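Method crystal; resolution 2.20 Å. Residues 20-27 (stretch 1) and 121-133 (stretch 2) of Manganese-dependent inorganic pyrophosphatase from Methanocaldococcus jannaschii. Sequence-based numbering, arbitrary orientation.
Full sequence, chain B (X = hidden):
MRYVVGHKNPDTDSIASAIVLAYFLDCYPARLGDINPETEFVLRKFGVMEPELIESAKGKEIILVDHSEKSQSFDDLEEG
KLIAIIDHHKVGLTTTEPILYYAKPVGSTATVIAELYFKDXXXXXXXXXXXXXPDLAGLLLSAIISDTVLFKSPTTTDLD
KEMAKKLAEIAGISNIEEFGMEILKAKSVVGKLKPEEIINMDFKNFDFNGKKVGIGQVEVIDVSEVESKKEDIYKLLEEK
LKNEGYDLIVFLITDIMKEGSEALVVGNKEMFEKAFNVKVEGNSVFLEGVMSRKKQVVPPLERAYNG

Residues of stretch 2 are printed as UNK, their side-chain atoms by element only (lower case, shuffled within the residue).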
ATOM      1  N   VAL B  20     -12.359  17.232  -3.432  1.00 21.50           N
ATOM      2  CA  VAL B  20     -13.211  16.716  -2.371  1.00 21.32           C
ATOM      3  C   VAL B  20     -12.428  16.306  -1.121  1.00 21.39           C
ATOM      4  O   VAL B  20     -12.821  16.645  -0.008  1.00 22.41           O
ATOM      5  CB  VAL B  20     -14.068  15.542  -2.902  1.00 15.80           C
ATOM      6  CG1 VAL B  20     -15.024  15.038  -1.824  1.00 12.43           C
ATOM      7  CG2 VAL B  20     -14.854  16.015  -4.130  1.00 15.73           C
ATOM      8  N   LEU B  21     -11.308  15.611  -1.292  1.00 17.62           N
ATOM      9  CA  LEU B  21     -10.534  15.206  -0.127  1.00 18.99           C
ATOM     10  C   LEU B  21      -9.946  16.436   0.560  1.00 18.82           C
ATOM     11  O   LEU B  21      -9.919  16.515   1.787  1.00 15.92           O
ATOM     12  CB  LEU B  21      -9.424  14.225  -0.517  1.00 22.45           C
ATOM     13  CG  LEU B  21      -8.683  13.560   0.651  1.00 20.70           C
ATOM     14  CD1 LEU B  21      -9.683  12.906   1.594  1.00 18.92           C
ATOM     15  CD2 LEU B  21      -7.698  12.517   0.117  1.00 22.07           C
ATOM     16  N   ALA B  22      -9.492  17.400  -0.235  1.00 21.93           N
ATOM     17  CA  ALA B  22      -8.933  18.634   0.311  1.00 22.91           C
ATOM     18  C   ALA B  22      -9.997  19.333   1.149  1.00 23.46           C
ATOM     19  O   ALA B  22      -9.703  19.897   2.200  1.00 26.39           O
ATOM     20  CB  ALA B  22      -8.480  19.542  -0.805  1.00 16.19           C
ATOM     21  N   TYR B  23     -11.234  19.295   0.671  1.00 24.67           N
ATOM     22  CA  TYR B  23     -12.356  19.903   1.383  1.00 24.92           C
ATOM     23  C   TYR B  23     -12.540  19.232   2.744  1.00 25.36           C
ATOM     24  O   TYR B  23     -12.721  19.903   3.753  1.00 25.45           O
ATOM     25  CB  TYR B  23     -13.636  19.749   0.556  1.00 24.99           C
ATOM     26  CG  TYR B  23     -14.924  19.943   1.323  1.00 24.18           C
ATOM     27  CD1 TYR B  23     -15.395  21.216   1.635  1.00 26.05           C
ATOM     28  CD2 TYR B  23     -15.681  18.845   1.724  1.00 24.70           C
ATOM     29  CE1 TYR B  23     -16.601  21.396   2.330  1.00 25.77           C
ATOM     30  CE2 TYR B  23     -16.882  19.008   2.418  1.00 25.57           C
ATOM     31  CZ  TYR B  23     -17.335  20.284   2.716  1.00 27.57           C
ATOM     32  OH  TYR B  23     -18.520  20.436   3.405  1.00 29.71           O
ATOM     33  N   PHE B  24     -12.500  17.901   2.761  1.00 21.91           N
ATOM     34  CA  PHE B  24     -12.666  17.139   3.998  1.00 21.32           C
ATOM     35  C   PHE B  24     -11.459  17.248   4.926  1.00 21.87           C
ATOM     36  O   PHE B  24     -11.605  17.276   6.142  1.00 20.48           O
ATOM     37  CB  PHE B  24     -12.913  15.659   3.679  1.00 26.63           C
ATOM     38  CG  PHE B  24     -14.299  15.364   3.177  1.00 26.62           C
ATOM     39  CD1 PHE B  24     -14.486  14.734   1.958  1.00 25.01           C
ATOM     40  CD2 PHE B  24     -15.414  15.691   3.938  1.00 27.36           C
ATOM     41  CE1 PHE B  24     -15.759  14.432   1.504  1.00 28.66           C
ATOM     42  CE2 PHE B  24     -16.691  15.392   3.486  1.00 26.84           C
ATOM     43  CZ  PHE B  24     -16.861  14.762   2.269  1.00 26.80           C
ATOM     44  N   LEU B  25     -10.268  17.300   4.347  1.00 25.55           N
ATOM     45  CA  LEU B  25      -9.046  17.385   5.135  1.00 28.19           C
ATOM     46  C   LEU B  25      -8.654  18.822   5.435  1.00 29.66           C
ATOM     47  O   LEU B  25      -7.662  19.070   6.111  1.00 30.57           O
ATOM     48  CB  LEU B  25      -7.907  16.672   4.404  1.00 31.93           C
ATOM     49  CG  LEU B  25      -7.759  15.163   4.607  1.00 33.15           C
ATOM     50  CD1 LEU B  25      -9.105  14.480   4.679  1.00 36.86           C
ATOM     51  CD2 LEU B  25      -6.934  14.601   3.466  1.00 35.14           C
ATOM     52  N   ASP B  26      -9.442  19.762   4.926  1.00 35.36           N
ATOM     53  CA  ASP B  26      -9.200  21.187   5.129  1.00 36.66           C
ATOM     54  C   ASP B  26      -7.829  21.683   4.695  1.00 36.74           C
ATOM     55  O   ASP B  26      -7.199  22.473   5.395  1.00 37.65           O
ATOM     56  CB  ASP B  26      -9.437  21.573   6.596  1.00 44.50           C
ATOM     57  CG  ASP B  26     -10.907  21.768   6.915  1.00 47.21           C
ATOM     58  OD1 ASP B  26     -11.547  22.625   6.270  1.00 47.78           O
ATOM     59  OD2 ASP B  26     -11.423  21.070   7.811  1.00 49.66           O
ATOM     60  N   CYS B  27      -7.355  21.216   3.548  1.00 27.53           N
ATOM     61  CA  CYS B  27      -6.076  21.684   3.044  1.00 27.65           C
ATOM     62  C   CYS B  27      -6.272  22.160   1.614  1.00 25.25           C
ATOM     63  O   CYS B  27      -7.409  22.321   1.171  1.00 24.28           O
ATOM     64  CB  CYS B  27      -5.007  20.590   3.137  1.00 40.95           C
ATOM     65  SG  CYS B  27      -5.420  19.035   2.363  1.00 45.41           S
ATOM     66  N   UNK B 121     -17.228   7.702   8.287  1.00 32.27           N
ATOM     67  CA  UNK B 121     -15.887   7.367   8.739  1.00 31.03           C
ATOM     68  C   UNK B 121     -14.801   8.114   7.976  1.00 30.78           C
ATOM     69  O   UNK B 121     -13.683   7.622   7.833  1.00 30.59           O
ATOM     70  c   UNK B 121     -15.667   5.872   8.615  1.00 52.17           C
ATOM     71  N   UNK B 122     -15.124   9.311   7.501  1.00 27.56           N
ATOM     72  CA  UNK B 122     -14.156  10.099   6.758  1.00 26.18           C
ATOM     73  C   UNK B 122     -12.982  10.472   7.681  1.00 24.55           C
ATOM     74  O   UNK B 122     -11.857  10.708   7.223  1.00 22.73           O
ATOM     75  c   UNK B 122     -14.271  11.670   4.781  1.00 47.63           C
ATOM     76  c   UNK B 122     -14.651  12.545   7.121  1.00 46.53           C
ATOM     77  c   UNK B 122     -14.830  11.370   6.176  1.00 46.23           C
ATOM     78  c   UNK B 122     -12.773  11.818   4.717  1.00 51.08           C
ATOM     79  N   UNK B 123     -13.249  10.494   8.984  0.50  8.05           N
ATOM     80  CA  UNK B 123     -12.229  10.833   9.970  0.50  8.52           C
ATOM     81  C   UNK B 123     -11.143   9.766  10.058  0.50  7.80           C
ATOM     82  O   UNK B 123     -10.096   9.984  10.660  0.50  5.03           O
ATOM     83  o   UNK B 123     -13.616   9.523  13.002  1.00 46.25           O
ATOM     84  o   UNK B 123     -14.418   9.272  10.973  1.00 43.50           O
ATOM     85  c   UNK B 123     -13.692   9.862  11.801  0.50 41.29           C
ATOM     86  c   UNK B 123     -12.880  11.054  11.339  0.50 37.98           C
ATOM     87  N   UNK B 124     -11.395   8.609   9.454  1.00 26.32           N
ATOM     88  CA  UNK B 124     -10.412   7.529   9.440  1.00 26.53           C
ATOM     89  C   UNK B 124      -9.158   7.946   8.678  1.00 27.41           C
ATOM     90  O   UNK B 124      -8.063   7.446   8.958  1.00 23.58           O
ATOM     91  c   UNK B 124     -10.772   4.642  10.680  1.00 26.64           C
ATOM     92  c   UNK B 124     -12.379   4.188   8.823  1.00 28.01           C
ATOM     93  c   UNK B 124     -10.989   6.266   8.789  1.00 26.30           C
ATOM     94  c   UNK B 124     -11.735   5.269   9.684  1.00 28.27           C
ATOM     95  N   UNK B 125      -9.311   8.851   7.707  1.00 25.04           N
ATOM     96  CA  UNK B 125      -8.154   9.302   6.941  1.00 26.83           C
ATOM     97  C   UNK B 125      -7.830  10.769   7.189  1.00 28.91           C
ATOM     98  O   UNK B 125      -7.065  11.377   6.443  1.00 26.14           O
ATOM     99  c   UNK B 125      -9.670   9.729   3.355  1.00 27.15           C
ATOM    100  c   UNK B 125      -9.470   9.907   4.857  1.00 26.33           C
ATOM    101  c   UNK B 125      -8.585   7.582   5.152  1.00 27.56           C
ATOM    102  c   UNK B 125      -8.327   9.064   5.417  1.00 26.42           C
ATOM    103  N   UNK B 126      -8.407  11.329   8.251  1.00 33.40           N
ATOM    104  CA  UNK B 126      -8.153  12.718   8.580  1.00 35.03           C
ATOM    105  C   UNK B 126      -9.327  13.654   8.356  1.00 37.31           C
ATOM    106  O   UNK B 126      -9.251  14.827   8.716  1.00 37.72           O
ATOM    107  N   UNK B 127     -10.404  13.138   7.766  1.00 42.23           N
ATOM    108  CA  UNK B 127     -11.586  13.943   7.489  1.00 44.84           C
ATOM    109  C   UNK B 127     -12.136  14.691   8.689  1.00 46.38           C
ATOM    110  O   UNK B 127     -11.932  14.274   9.827  1.00 46.81           O
ATOM    111  N   UNK B 128     -12.849  15.787   8.437  1.00 67.04           N
ATOM    112  CA  UNK B 128     -13.404  16.597   9.517  1.00 68.71           C
ATOM    113  C   UNK B 128     -14.927  16.547   9.623  1.00 68.92           C
ATOM    114  O   UNK B 128     -15.556  17.520  10.038  1.00 71.56           O
ATOM    115  c   UNK B 128     -10.646  17.630  10.268  1.00 89.16           C
ATOM    116  c   UNK B 128     -11.460  18.228   9.135  1.00 86.21           C
ATOM    117  c   UNK B 128      -9.154  17.750   9.999  1.00 89.18           C
ATOM    118  n   UNK B 128      -8.350  17.173  11.113  1.00 91.03           N
ATOM    119  c   UNK B 128     -12.957  18.053   9.360  1.00 83.37           C
ATOM    120  N   UNK B 129     -15.514  15.416   9.244  1.00 44.49           N
ATOM    121  CA  UNK B 129     -16.961  15.211   9.319  1.00 42.85           C
ATOM    122  C   UNK B 129     -17.830  16.321   8.733  1.00 41.32           C
ATOM    123  O   UNK B 129     -18.931  16.583   9.222  1.00 41.47           O
ATOM    124  c   UNK B 129     -17.545  12.440  10.734  1.00 52.99           C
ATOM    125  n   UNK B 129     -16.781  10.974  12.630  1.00 53.88           N
ATOM    126  c   UNK B 129     -17.379  14.958  10.772  1.00 50.85           C
ATOM    127  c   UNK B 129     -16.854  13.651  11.354  1.00 51.47           C
ATOM    128  c   UNK B 129     -16.868  11.138  11.148  1.00 54.79           C
ATOM    129  N   UNK B 130     -17.344  16.957   7.674  1.00 42.16           N
ATOM    130  CA  UNK B 130     -18.086  18.028   7.017  1.00 38.21           C
ATOM    131  C   UNK B 130     -19.203  17.418   6.168  1.00 37.06           C
ATOM    132  O   UNK B 130     -19.226  16.207   5.947  1.00 37.47           O
ATOM    133  c   UNK B 130     -15.104  21.379   5.778  1.00 37.67           C
ATOM    134  c   UNK B 130     -14.816  19.948   6.159  1.00 35.09           C
ATOM    135  c   UNK B 130     -15.928  19.346   6.990  1.00 34.64           C
ATOM    136  c   UNK B 130     -17.115  18.851   6.168  1.00 34.52           C
ATOM    137  n   UNK B 130     -13.942  21.976   5.062  1.00 35.38           N
ATOM    138  N   UNK B 131     -20.142  18.236   5.708  0.50 14.30           N
ATOM    139  CA  UNK B 131     -21.230  17.703   4.904  0.50 12.61           C
ATOM    140  C   UNK B 131     -20.927  17.742   3.412  0.50 11.48           C
ATOM    141  O   UNK B 131     -20.392  18.721   2.897  0.50  9.78           O
ATOM    142  c   UNK B 131     -22.527  18.466   5.172  0.50 27.68           C
ATOM    143  c   UNK B 131     -24.952  18.796   4.498  0.50 31.68           C
ATOM    144  o   UNK B 131     -25.931  18.530   3.773  1.00 33.60           O
ATOM    145  c   UNK B 131     -23.677  18.005   4.290  0.50 29.46           C
ATOM    146  o   UNK B 131     -24.983  19.678   5.380  1.00 34.05           O
ATOM    147  N   UNK B 132     -21.290  16.674   2.717  1.00 27.02           N
ATOM    148  CA  UNK B 132     -21.067  16.595   1.279  1.00 28.65           C
ATOM    149  C   UNK B 132     -22.162  17.356   0.547  1.00 27.37           C
ATOM    150  O   UNK B 132     -23.283  16.873   0.423  1.00 30.16           O
ATOM    151  c   UNK B 132     -19.987  14.637  -0.118  1.00 27.15           C
ATOM    152  c   UNK B 132     -19.419  15.763  -0.961  1.00 24.76           C
ATOM    153  c   UNK B 132     -20.584  13.549  -1.013  1.00 26.48           C
ATOM    154  c   UNK B 132     -21.094  15.141   0.806  1.00 26.48           C
ATOM    155  N   UNK B 133     -21.835  18.543   0.059  1.00 30.76           N
ATOM    156  CA  UNK B 133     -22.804  19.345  -0.666  1.00 29.83           C
ATOM    157  C   UNK B 133     -23.049  18.760  -2.053  1.00 29.26           C
ATOM    158  O   UNK B 133     -22.248  17.972  -2.557  1.00 29.79           O
ATOM    159  n   UNK B 133     -24.970  22.026   3.236  1.00 47.83           N
ATOM    160  c   UNK B 133     -22.262  21.516   0.566  1.00 44.96           C
ATOM    161  c   UNK B 133     -22.309  20.794  -0.775  1.00 42.62           C
ATOM    162  c   UNK B 133     -23.595  21.969   2.660  1.00 48.91           C
ATOM    163  c   UNK B 133     -23.630  21.467   1.230  1.00 46.94           C
TER

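Position 121 carries a single side-chain carbon and lies out of reach of the helix of stretch 1; one carbon and nothing more is Ala121. At 122 there are four carbons, forked at the first, with one arm two carbons long. The group points toward stretch 1 and lies over one face of the Phe24 ring. The fork at CB identifies Ile122, whose CG1 sits 4.2 Å from the centroid of the Phe24 ring in a CH-pi contact, while its CD1 reaches Phe24 CB at 4.0 Å.

Position 123 has two carbons, the second bearing two oxygens, and points away from stretch 1: a short carboxylate, Asp123. Position 124 has four carbons forked at the second and is out of reach of stretch 1; this is Leu124. Position 125 also has four carbons, but forked at the first with one longer arm, hence Ile125; its CD1 packs 3.6 Å from Leu21 CD1.

Position 126 has no side-chain atoms. Its phi of 110° would jam a CB against the carbonyl oxygen of the preceding residue, which by itself calls for glycine, and this is Gly126. Position 127 is likewise bare, with its CA 4.9 Å from that of Phe24. Here the backbone angles are unremarkable, but an ideal CB would lie 2.0 Å from Ile122 CG2, a clear clash. Gly127 instead brings its CA to 3.6 Å from Phe24 O, in a CA-H...O contact.

Four carbons in a row ending in nitrogen occupy 128, identifying a lysine, Lys128. Its side chain is poorly ordered, although CG approaches Asp26 OD2 at 3.1 Å; its backbone N donates a weak hydrogen bond to Phe24 O at 3.0 Å. Position 129 repeats the chain of four carbons and a nitrogen but points away from stretch 1; Lys129 forms a salt bridge to Asp123, NZ to OD1, at 3.4 Å.

The same chain at 130 points toward stretch 1, and its terminal nitrogen lies between a carbonyl and a carboxylate. This is Lys130: NZ donates to Tyr23 O at 2.7 Å and to Asp26 OD1 at 2.8 Å, the latter bond being part of a salt bridge. Position 131 has three carbons, the third carrying two oxygens, and is Glu131. Its CA-to-CB bond points away from stretch 1; its backbone O accepts a hydrogen bond from Tyr23 OH at 2.6 Å. Position 132 has four carbons forked at the second, Leu132, with CG 3.9 Å from Phe24 CZ at the ring edge. At 133, four carbons in a row end in nitrogen and lead away from stretch 1: Lys133, at the N-cap position of the following helix.

The contact combines an apolar center with a polar margin. Phe24 has Ile122 over one ring face and Leu132 at its edge, while the glycines answer to constraints within their own stretch: backbone angles at Gly126, nearness of Ile122 at Gly127. Where the chain leaves helical geometry at Asp26, Lys130 joins that carboxylate to the carbonyl of Tyr23, and its NZ also lies over the Tyr23 ring, 4.2 Å from the centroid, in a cation-pi interaction.

Stretch 2 121-133: AIDLIGGKKKELK
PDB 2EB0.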